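Local coordinates for 3',5'-cyclic-nucleotide phosphodiesterase 1 (Saccharomyces cerevisiae, PDB 4OJV), which belongs to the class-II cyclic-nucleotide phosphodiesterases and carries a pair of zinc ions in a fold of the metallo-beta-lactamase type, at residues 77-82 with 360-365; 116-121 with 151-156; 127-132 with 159-164. One frame throughout, in Å; residues are numbered along the deposited sequence.

Interaction 3 (127-132 with 159-164) lies at the zinc site: His128 and His130 bind one zinc ion and Asp132 the other. Interaction 2 (116-121 with 151-156) lies at the start of the parallel strands that lead to it: strand 121-125 runs toward the metal loop and strand 153-157 into helix 159-169. Their centres are about 19 Å apart, and they touch, with Ile155 O 3.6 Å from Ile162 CD1. Interaction 1 (77-82 with 360-365) is remote from both. Its centre is about 27 Å from that of interaction 2 and about 28 Å from that of interaction 3 (nearest atoms about 10 Å), which lies across the chain's centre. Both other contacts fall between its segments in sequence.

Interaction 1. Residues 77-82 with 360-365; sequences EFFIDS and IALEGH
The backbones of Phe79 and Ile360 meet through one hydrogen bond, Ile360 N to Phe79 O, 2.8 Å long and nearly straight at 172°. The same carbonyl O also packs against Ile360 CB at 3.5 Å. Around this bond the contact is apolar. Leu362 brings both methyls to Phe79. Its CD1 is 4.0 Å from Phe79 CB, and its CD2 is also 4.0 Å from Phe79 CG, at the root of the ring. The two side chains cross at about a right angle. Residues 360-365 link strand 357-360 of one mixed sheet to strand 365-368 of the other, the two-sheet build of the metallo-beta-lactamase fold. The link contains a type II turn from Leu362 to His365, with Gly364 at its third position, where the positive phi of 80° suits glycine. Ile80 adds its CG2 methyl, 4.1 Å from Leu362 CD1. CG2, anti to the carbonyl carbon and beside the backbone N, is the branch that meets Leu362. Arg337 and Leu338 of helix 336-350 also pack on Phe79. Within the turn, His365 ND1 donates to Glu363 O at 2.9 Å from above the carbonyl plane, and His365 NE2 is hydrogen-bonded to Glu63 OE2.

Interaction 2. Residues 116-121 with 151-156; sequences EVFQGI and KKKTIW
Lys153 and Phe118 form a cation-pi contact. Lys153 NZ stands over one face of the ring, 4.0 Å from its centroid and 25° off the normal. It is offset toward the rim, nearest to CE2 of Phe118. The lysine crosses the ring at about a right angle and bends only at its last torsion, chi4 -79°, which places NZ. Tyr124, Met44 and Leu47 also pack on Phe118.

Most of the polar contacts gather at the same ammonium. Lys153 NZ donates weakly to Ile121 O at 3.3 Å. It also lies 3.0 Å from Phe118 O, the carbonyl that accepts the backbone N-H of Ile121. Water 1 accepts from Lys153 NZ at 2.9 Å and donates to Gln119 O. Away from the ammonium, water 2 makes a second bridge, donating to Gln119 OE1 and accepting from Lys151 N at 3.1 Å.

Van der Waals contact joins Lys151 and Gln119. The extended lysine chain crosses the glutamine at about a right angle. Its CD lies 3.4 Å from Gln119 O and its CE 3.6 Å from Gln119 CD. Lys151 NZ and Gln119 NE2 come to 3.4 Å, but both are donors and no bond joins them.

The contact sets residues 151-156 beside the passage from helix 110-119 into strand 121-125. That strand and strand 153-157 are parallel neighbours in the eight-stranded sheet, joined by a beta-alpha-beta crossover through helix 135-140. Lys153 is buried, yet its ammonium faces an aromatic ring, a backbone carbonyl and a water. Near the C-terminal end of helix 110-119, where carbonyl oxygens gather, such a setting would probably favour the charged form.

Interaction 3. Residues 127-132 with 159-164; sequences THPHLD and PHTIDV. With ZN (zinc ion), chain D; ZN (zinc ion), chain E.
Pro129 and Val164 make the tight part of the contact. Val164 CG1 reaches Pro129 CG at 3.5 Å and Pro129 CB at 3.6 Å, and the side chains cross at about a right angle. Next to them Thr161 OG1 lies 3.4 Å from His128 CA. Val164 also packs on Ile174 of the second subunit.

The other side is polar and looser. His160 is partly exposed, and its NE2 donates to Thr127 O at 3.2 Å with an angle of 149°. The oxygen is tilted 19° from the ring plane. Water 3 bonds Thr161 OG1 at 2.8 Å and gives only a weak bond to Thr127 O. That oxygen also takes a hydrogen bond from Thr226 OG1.

Residues 128-133, His-Pro-His-Leu-Asp-His, are the HxHxDH motif of metallo-beta-lactamase-fold enzymes. His128 NE2 and His130 ND1 bind one zinc ion, Asp132 OD2 the other, and water 4 bridges them. His213 completes the protein ligands of the first zinc ion, His133 and His326 those of the second, and Asp244 binds both. His128 ND1 donates to Thr127 OG1 at 3.0 Å, in the ring plane, which fixes the ring with NE2 toward the metal. Thr127 is thus a second-shell residue, and its backbone carbonyl ties the metal loop to helix 159-169 through His160.

Interaction 1. Residues 77-82 with 360-365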
loop_
_atom_site.group_PDB
_atom_site.type_symbol
_atom_site.label_atom_id
_atom_site.label_comp_id
_atom_site.label_asym_id
_atom_site.label_seq_id
_atom_site.Cartn_x
_atom_site.Cartn_y
_atom_site.Cartn_z
ATOM N N GLU A 77 9.055 -23.608 7.968
ATOM C CA GLU A 77 10.077 -23.908 8.961
ATOM C C GLU A 77 11.471 -23.424 8.566
ATOM O O GLU A 77 12.325 -23.220 9.427
ATOM C CB GLU A 77 10.080 -25.403 9.336
ATOM C CG GLU A 77 10.456 -26.367 8.214
ATOM C CD GLU A 77 9.275 -26.852 7.388
ATOM O OE1 GLU A 77 8.189 -26.234 7.386
ATOM O OE2 GLU A 77 9.438 -27.895 6.719
ATOM N N PHE A 78 11.687 -23.196 7.268
ATOM C CA PHE A 78 12.970 -22.685 6.795
ATOM C C PHE A 78 13.275 -21.276 7.322
ATOM O O PHE A 78 14.436 -20.869 7.368
ATOM C CB PHE A 78 13.035 -22.659 5.263
ATOM C CG PHE A 78 13.034 -24.026 4.596
ATOM C CD1 PHE A 78 13.121 -25.222 5.322
ATOM C CD2 PHE A 78 12.961 -24.105 3.210
ATOM C CE1 PHE A 78 13.123 -26.454 4.667
ATOM C CE2 PHE A 78 12.968 -25.333 2.555
ATOM C CZ PHE A 78 13.045 -26.502 3.288
ATOM N N PHE A 79 12.236 -20.535 7.710
ATOM C CA PHE A 79 12.378 -19.117 8.056
ATOM C C PHE A 79 12.447 -18.857 9.553
ATOM O O PHE A 79 12.645 -17.712 9.967
ATOM C CB PHE A 79 11.208 -18.310 7.477
ATOM C CG PHE A 79 11.143 -18.325 5.983
ATOM C CD1 PHE A 79 10.461 -19.335 5.312
ATOM C CD2 PHE A 79 11.773 -17.337 5.237
ATOM C CE1 PHE A 79 10.416 -19.355 3.926
ATOM C CE2 PHE A 79 11.725 -17.346 3.852
ATOM C CZ PHE A 79 11.036 -18.356 3.197
ATOM N N ILE A 80 12.240 -19.889 10.366
ATOM C CA ILE A 80 12.037 -19.692 11.797
ATOM C C ILE A 80 12.911 -20.611 12.647
ATOM O O ILE A 80 13.358 -21.674 12.197
ATOM C CB ILE A 80 10.540 -19.833 12.192
ATOM C CG1 ILE A 80 10.024 -21.254 11.910
ATOM C CG2 ILE A 80 9.692 -18.774 11.481
ATOM C CD1 ILE A 80 8.591 -21.506 12.347
ATOM N N ASP A 81 13.152 -20.193 13.881
ATOM C CA ASP A 81 13.780 -21.044 14.879
ATOM C C ASP A 81 12.795 -22.161 15.224
ATOM O O ASP A 81 11.588 -21.927 15.331
ATOM C CB ASP A 81 14.101 -20.218 16.118
ATOM C CG ASP A 81 14.800 -21.017 17.173
ATOM O OD1 ASP A 81 16.024 -21.201 17.044
ATOM O OD2 ASP A 81 14.115 -21.447 18.122
ATOM N N SER A 82 13.313 -23.372 15.425
ATOM C CA SER A 82 12.461 -24.540 15.655
ATOM C C SER A 82 11.625 -24.473 16.936
ATOM O O SER A 82 10.645 -25.207 17.072
ATOM C CB SER A 82 13.296 -25.821 15.658
ATOM O OG SER A 82 14.183 -25.819 16.756
ATOM N N ILE A 360 12.730 -15.157 11.148
ATOM C CA ILE A 360 12.245 -14.071 10.295
ATOM C C ILE A 360 10.755 -13.898 10.563
ATOM O O ILE A 360 10.023 -14.885 10.634
ATOM C CB ILE A 360 12.466 -14.383 8.789
ATOM C CG1 ILE A 360 13.934 -14.746 8.489
ATOM C CG2 ILE A 360 11.975 -13.234 7.915
ATOM C CD1 ILE A 360 14.953 -13.657 8.746
ATOM N N ALA A 361 10.308 -12.646 10.698
ATOM C CA ALA A 361 8.882 -12.325 10.809
ATOM C C ALA A 361 8.151 -12.676 9.525
ATOM O O ALA A 361 8.570 -12.266 8.445
ATOM C CB ALA A 361 8.683 -10.847 11.110
ATOM N N LEU A 362 7.062 -13.431 9.650
ATOM C CA LEU A 362 6.272 -13.869 8.503
ATOM C C LEU A 362 4.857 -13.343 8.573
ATOM O O LEU A 362 4.118 -13.634 9.522
ATOM C CB LEU A 362 6.235 -15.396 8.415
ATOM C CG LEU A 362 7.558 -16.132 8.187
ATOM C CD1 LEU A 362 7.362 -17.640 8.304
ATOM C CD2 LEU A 362 8.159 -15.760 6.841
ATOM N N GLU A 363 4.480 -12.580 7.555
ATOM C CA GLU A 363 3.139 -12.039 7.454
ATOM C C GLU A 363 2.101 -13.141 7.538
ATOM O O GLU A 363 2.343 -14.275 7.096
ATOM C CB GLU A 363 2.970 -11.326 6.119
ATOM C CG GLU A 363 3.843 -10.109 5.959
ATOM C CD GLU A 363 5.236 -10.360 5.410
ATOM O OE1 GLU A 363 5.749 -11.536 5.296
ATOM O OE2 GLU A 363 5.814 -9.297 5.091
ATOM N N GLY A 364 0.950 -12.813 8.110
ATOM C CA GLY A 364 -0.154 -13.763 8.158
ATOM C C GLY A 364 -0.005 -14.788 9.265
ATOM O O GLY A 364 -0.683 -15.814 9.245
ATOM N N HIS A 365 0.869 -14.510 10.233
ATOM C CA HIS A 365 1.109 -15.405 11.364
ATOM C C HIS A 365 1.059 -14.658 12.660
ATOM O O HIS A 365 1.275 -13.445 12.694
ATOM C CB HIS A 365 2.458 -16.113 11.205
ATOM C CG HIS A 365 2.505 -17.025 10.017
ATOM N ND1 HIS A 365 2.663 -16.568 8.759
ATOM C CD2 HIS A 365 2.332 -18.403 9.920
ATOM C CE1 HIS A 365 2.628 -17.608 7.907
ATOM N NE2 HIS A 365 2.414 -18.725 8.621
#

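Interaction 2. Residues 116-121 with 151-156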
loop_
_atom_site.group_PDB
_atom_site.type_symbol
_atom_site.label_atom_id
_atom_site.label_comp_id
_atom_site.label_asym_id
_atom_site.label_seq_id
_atom_site.Cartn_x
_atom_site.Cartn_y
_atom_site.Cartn_z
ATOM N N GLU A 116 -15.254 -5.283 11.405
ATOM C CA GLU A 116 -15.446 -5.495 12.839
ATOM C C GLU A 116 -14.111 -5.660 13.580
ATOM O O GLU A 116 -13.869 -5.006 14.594
ATOM C CB GLU A 116 -16.380 -6.684 13.076
ATOM C CG GLU A 116 -17.822 -6.399 12.697
ATOM C CD GLU A 116 -18.749 -7.573 12.928
ATOM O OE1 GLU A 116 -19.812 -7.604 12.275
ATOM O OE2 GLU A 116 -18.422 -8.451 13.756
ATOM N N VAL A 117 -13.239 -6.533 13.077
ATOM C CA VAL A 117 -11.932 -6.717 13.721
ATOM C C VAL A 117 -11.181 -5.396 13.716
ATOM O O VAL A 117 -10.584 -5.000 14.721
ATOM C CB VAL A 117 -11.080 -7.807 13.029
ATOM C CG1 VAL A 117 -9.662 -7.846 13.595
ATOM C CG2 VAL A 117 -11.737 -9.169 13.169
ATOM N N PHE A 118 -11.218 -4.703 12.578
ATOM C CA PHE A 118 -10.439 -3.498 12.430
ATOM C C PHE A 118 -10.899 -2.340 13.329
ATOM O O PHE A 118 -10.080 -1.521 13.776
ATOM C CB PHE A 118 -10.375 -3.091 10.965
ATOM C CG PHE A 118 -9.406 -2.011 10.712
ATOM C CD1 PHE A 118 -8.038 -2.220 10.888
ATOM C CD2 PHE A 118 -9.853 -0.751 10.348
ATOM C CE1 PHE A 118 -7.125 -1.196 10.672
ATOM C CE2 PHE A 118 -8.941 0.277 10.112
ATOM C CZ PHE A 118 -7.582 0.055 10.283
ATOM N N GLN A 119 -12.195 -2.301 13.642
ATOM C CA GLN A 119 -12.680 -1.277 14.568
ATOM C C GLN A 119 -12.012 -1.377 15.947
ATOM O O GLN A 119 -11.908 -0.387 16.656
ATOM C CB GLN A 119 -14.214 -1.279 14.658
ATOM C CG GLN A 119 -14.858 -2.297 15.585
ATOM C CD GLN A 119 -16.306 -1.952 15.915
ATOM O OE1 GLN A 119 -16.760 -0.820 15.703
ATOM N NE2 GLN A 119 -17.036 -2.927 16.441
ATOM N N GLY A 120 -11.534 -2.569 16.296
ATOM C CA GLY A 120 -10.847 -2.791 17.556
ATOM C C GLY A 120 -9.443 -2.226 17.637
ATOM O O GLY A 120 -8.902 -2.104 18.736
ATOM N N ILE A 121 -8.835 -1.877 16.506
ATOM C CA ILE A 121 -7.527 -1.223 16.584
ATOM C C ILE A 121 -7.689 0.204 17.175
ATOM O O ILE A 121 -8.151 1.117 16.479
ATOM C CB ILE A 121 -6.820 -1.241 15.225
ATOM C CG1 ILE A 121 -6.422 -2.660 14.838
ATOM C CG2 ILE A 121 -5.546 -0.413 15.281
ATOM C CD1 ILE A 121 -7.504 -3.535 14.283
ATOM N N LYS A 151 -16.049 3.768 17.620
ATOM C CA LYS A 151 -14.762 3.524 18.254
ATOM C C LYS A 151 -13.730 4.471 17.628
ATOM O O LYS A 151 -13.581 4.515 16.404
ATOM C CB LYS A 151 -14.334 2.066 18.062
ATOM C CG LYS A 151 -15.208 1.041 18.775
ATOM C CD LYS A 151 -14.557 -0.331 18.715
ATOM C CE LYS A 151 -15.416 -1.408 19.354
ATOM N NZ LYS A 151 -14.863 -2.763 19.066
ATOM N N LYS A 152 -13.035 5.227 18.473
ATOM C CA LYS A 152 -12.092 6.253 18.021
ATOM C C LYS A 152 -10.667 5.720 18.003
ATOM O O LYS A 152 -10.319 4.848 18.804
ATOM C CB LYS A 152 -12.165 7.483 18.924
ATOM C CG LYS A 152 -13.546 8.120 19.001
ATOM C CD LYS A 152 -13.497 9.470 19.695
ATOM C CE LYS A 152 -14.864 10.135 19.680
ATOM N NZ LYS A 152 -14.810 11.532 20.192
ATOM N N LYS A 153 -9.853 6.249 17.090
ATOM C CA LYS A 153 -8.450 5.842 16.967
ATOM C C LYS A 153 -7.475 6.963 17.306
ATOM O O LYS A 153 -7.704 8.132 16.980
ATOM C CB LYS A 153 -8.146 5.333 15.560
ATOM C CG LYS A 153 -8.943 4.116 15.099
ATOM C CD LYS A 153 -8.284 3.514 13.863
ATOM C CE LYS A 153 -9.240 2.742 12.970
ATOM N NZ LYS A 153 -9.540 1.388 13.488
ATOM N N THR A 154 -6.380 6.587 17.949
ATOM C CA THR A 154 -5.318 7.508 18.313
ATOM C C THR A 154 -4.008 7.033 17.702
ATOM O O THR A 154 -3.669 5.841 17.767
ATOM C CB THR A 154 -5.176 7.637 19.845
ATOM O OG1 THR A 154 -6.426 8.054 20.402
ATOM C CG2 THR A 154 -4.111 8.659 20.210
ATOM N N ILE A 155 -3.283 7.970 17.100
ATOM C CA ILE A 155 -1.970 7.727 16.513
ATOM C C ILE A 155 -0.957 8.382 17.451
ATOM O O ILE A 155 -1.005 9.607 17.659
ATOM C CB ILE A 155 -1.847 8.362 15.110
ATOM C CG1 ILE A 155 -2.914 7.824 14.146
ATOM C CG2 ILE A 155 -0.451 8.135 14.557
ATOM C CD1 ILE A 155 -3.125 8.702 12.925
ATOM N N TRP A 156 -0.082 7.563 18.032
ATOM C CA TRP A 156 0.950 8.010 18.959
ATOM C C TRP A 156 2.297 7.988 18.308
ATOM O O TRP A 156 2.597 7.117 17.479
ATOM C CB TRP A 156 1.022 7.080 20.152
ATOM C CG TRP A 156 -0.245 6.914 20.934
ATOM C CD1 TRP A 156 -1.265 5.999 20.719
ATOM C CD2 TRP A 156 -0.639 7.663 22.126
ATOM N NE1 TRP A 156 -2.243 6.129 21.674
ATOM C CE2 TRP A 156 -1.924 7.109 22.549
ATOM C CE3 TRP A 156 -0.070 8.696 22.862
ATOM C CZ2 TRP A 156 -2.604 7.594 23.661
ATOM C CZ3 TRP A 156 -0.759 9.174 23.983
ATOM C CH2 TRP A 156 -1.997 8.637 24.367
HETATM O O HOH W 1 -11.337 1.990 15.694
HETATM O O HOH W 2 -16.402 2.065 15.108
#

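Interaction 3. Residues 127-132 with 159-164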
loop_
_atom_site.group_PDB
_atom_site.type_symbol
_atom_site.label_atom_id
_atom_site.label_comp_id
_atom_site.label_asym_id
_atom_site.label_seq_id
_atom_site.Cartn_x
_atom_site.Cartn_y
_atom_site.Cartn_z
ATOM N N THR A 127 6.612 4.429 14.393
ATOM C CA THR A 127 8.047 4.575 14.647
ATOM C C THR A 127 8.665 5.750 13.894
ATOM O O THR A 127 9.550 6.435 14.394
ATOM C CB THR A 127 8.814 3.278 14.313
ATOM O OG1 THR A 127 8.732 3.016 12.899
ATOM C CG2 THR A 127 8.288 2.096 15.140
ATOM N N HIS A 128 8.218 5.944 12.662
ATOM C CA HIS A 128 8.654 7.061 11.830
ATOM C C HIS A 128 7.686 7.202 10.689
ATOM O O HIS A 128 6.954 6.256 10.392
ATOM C CB HIS A 128 10.114 6.922 11.373
ATOM C CG HIS A 128 10.379 5.798 10.382
ATOM N ND1 HIS A 128 10.181 4.482 10.663
ATOM C CD2 HIS A 128 10.898 5.853 9.090
ATOM C CE1 HIS A 128 10.571 3.739 9.593
ATOM N NE2 HIS A 128 11.017 4.576 8.633
ATOM N N PRO A 129 7.636 8.379 10.046
ATOM C CA PRO A 129 6.563 8.660 9.097
ATOM C C PRO A 129 6.885 8.331 7.639
ATOM O O PRO A 129 6.156 8.747 6.746
ATOM C CB PRO A 129 6.336 10.157 9.288
ATOM C CG PRO A 129 7.718 10.670 9.548
ATOM C CD PRO A 129 8.376 9.609 10.398
ATOM N N HIS A 130 7.926 7.540 7.382
ATOM C CA HIS A 130 8.127 7.045 6.007
ATOM C C HIS A 130 6.885 6.332 5.540
ATOM O O HIS A 130 6.222 5.617 6.312
ATOM C CB HIS A 130 9.310 6.090 5.885
ATOM C CG HIS A 130 10.651 6.765 5.768
ATOM N ND1 HIS A 130 11.821 6.114 6.054
ATOM C CD2 HIS A 130 10.989 8.039 5.349
ATOM C CE1 HIS A 130 12.844 6.964 5.825
ATOM N NE2 HIS A 130 12.331 8.143 5.415
ATOM N N LEU A 131 6.563 6.526 4.264
ATOM C CA LEU A 131 5.271 6.097 3.743
ATOM C C LEU A 131 4.975 4.600 3.972
ATOM O O LEU A 131 3.816 4.243 4.220
ATOM C CB LEU A 131 5.134 6.505 2.269
ATOM C CG LEU A 131 3.731 6.393 1.646
ATOM C CD1 LEU A 131 3.483 7.545 0.672
ATOM C CD2 LEU A 131 3.544 5.047 0.964
ATOM N N ASP A 132 5.995 3.736 3.884
ATOM C CA ASP A 132 5.801 2.296 4.097
ATOM C C ASP A 132 5.355 1.946 5.516
ATOM O O ASP A 132 4.874 0.838 5.749
ATOM C CB ASP A 132 7.031 1.440 3.681
ATOM C CG ASP A 132 8.334 1.831 4.425
ATOM O OD1 ASP A 132 8.596 3.057 4.465
ATOM O OD2 ASP A 132 9.126 0.969 4.982
ATOM N N PRO A 159 7.702 13.392 18.653
ATOM C CA PRO A 159 7.449 14.566 17.805
ATOM C C PRO A 159 7.953 14.461 16.361
ATOM O O PRO A 159 7.284 14.955 15.453
ATOM C CB PRO A 159 8.163 15.693 18.554
ATOM C CG PRO A 159 8.097 15.267 19.983
ATOM C CD PRO A 159 8.279 13.771 19.960
ATOM N N HIS A 160 9.085 13.806 16.122
ATOM C CA HIS A 160 9.611 13.704 14.743
ATOM C C HIS A 160 8.647 12.983 13.822
ATOM O O HIS A 160 8.685 13.155 12.602
ATOM C CB HIS A 160 10.994 13.046 14.709
ATOM C CG HIS A 160 10.970 11.549 14.922
ATOM N ND1 HIS A 160 11.202 10.984 16.122
ATOM C CD2 HIS A 160 10.735 10.505 14.031
ATOM C CE1 HIS A 160 11.119 9.644 16.004
ATOM N NE2 HIS A 160 10.824 9.355 14.728
ATOM N N THR A 161 7.782 12.164 14.407
ATOM C CA THR A 161 6.742 11.466 13.666
ATOM C C THR A 161 5.462 12.292 13.617
ATOM O O THR A 161 4.930 12.546 12.542
ATOM C CB THR A 161 6.470 10.100 14.305
ATOM O OG1 THR A 161 7.641 9.284 14.179
ATOM C CG2 THR A 161 5.297 9.403 13.643
ATOM N N ILE A 162 4.968 12.719 14.777
ATOM C CA ILE A 162 3.665 13.365 14.838
ATOM C C ILE A 162 3.624 14.672 14.048
ATOM O O ILE A 162 2.669 14.939 13.322
ATOM C CB ILE A 162 3.203 13.563 16.300
ATOM C CG1 ILE A 162 2.994 12.200 16.982
ATOM C CG2 ILE A 162 1.953 14.436 16.366
ATOM C CD1 ILE A 162 1.914 11.326 16.364
ATOM N N ASP A 163 4.685 15.469 14.171
ATOM C CA ASP A 163 4.736 16.756 13.473
ATOM C C ASP A 163 4.677 16.550 11.957
ATOM O O ASP A 163 4.029 17.313 11.238
ATOM C CB ASP A 163 5.990 17.543 13.869
ATOM C CG ASP A 163 5.980 17.993 15.329
ATOM O OD1 ASP A 163 4.915 17.969 15.980
ATOM O OD2 ASP A 163 7.060 18.388 15.814
ATOM N N VAL A 164 5.346 15.505 11.477
ATOM C CA VAL A 164 5.345 15.199 10.055
ATOM C C VAL A 164 3.974 14.712 9.596
ATOM O O VAL A 164 3.496 15.104 8.535
ATOM C CB VAL A 164 6.448 14.180 9.719
ATOM C CG1 VAL A 164 6.315 13.658 8.295
ATOM C CG2 VAL A 164 7.805 14.834 9.916
HETATM ZN ZN ZN D . 12.187 4.111 6.857
HETATM ZN ZN ZN E . 10.768 1.143 6.344
HETATM O O HOH W 3 7.692 8.054 16.732
HETATM O O HOH W 4 10.875 3.107 5.903
#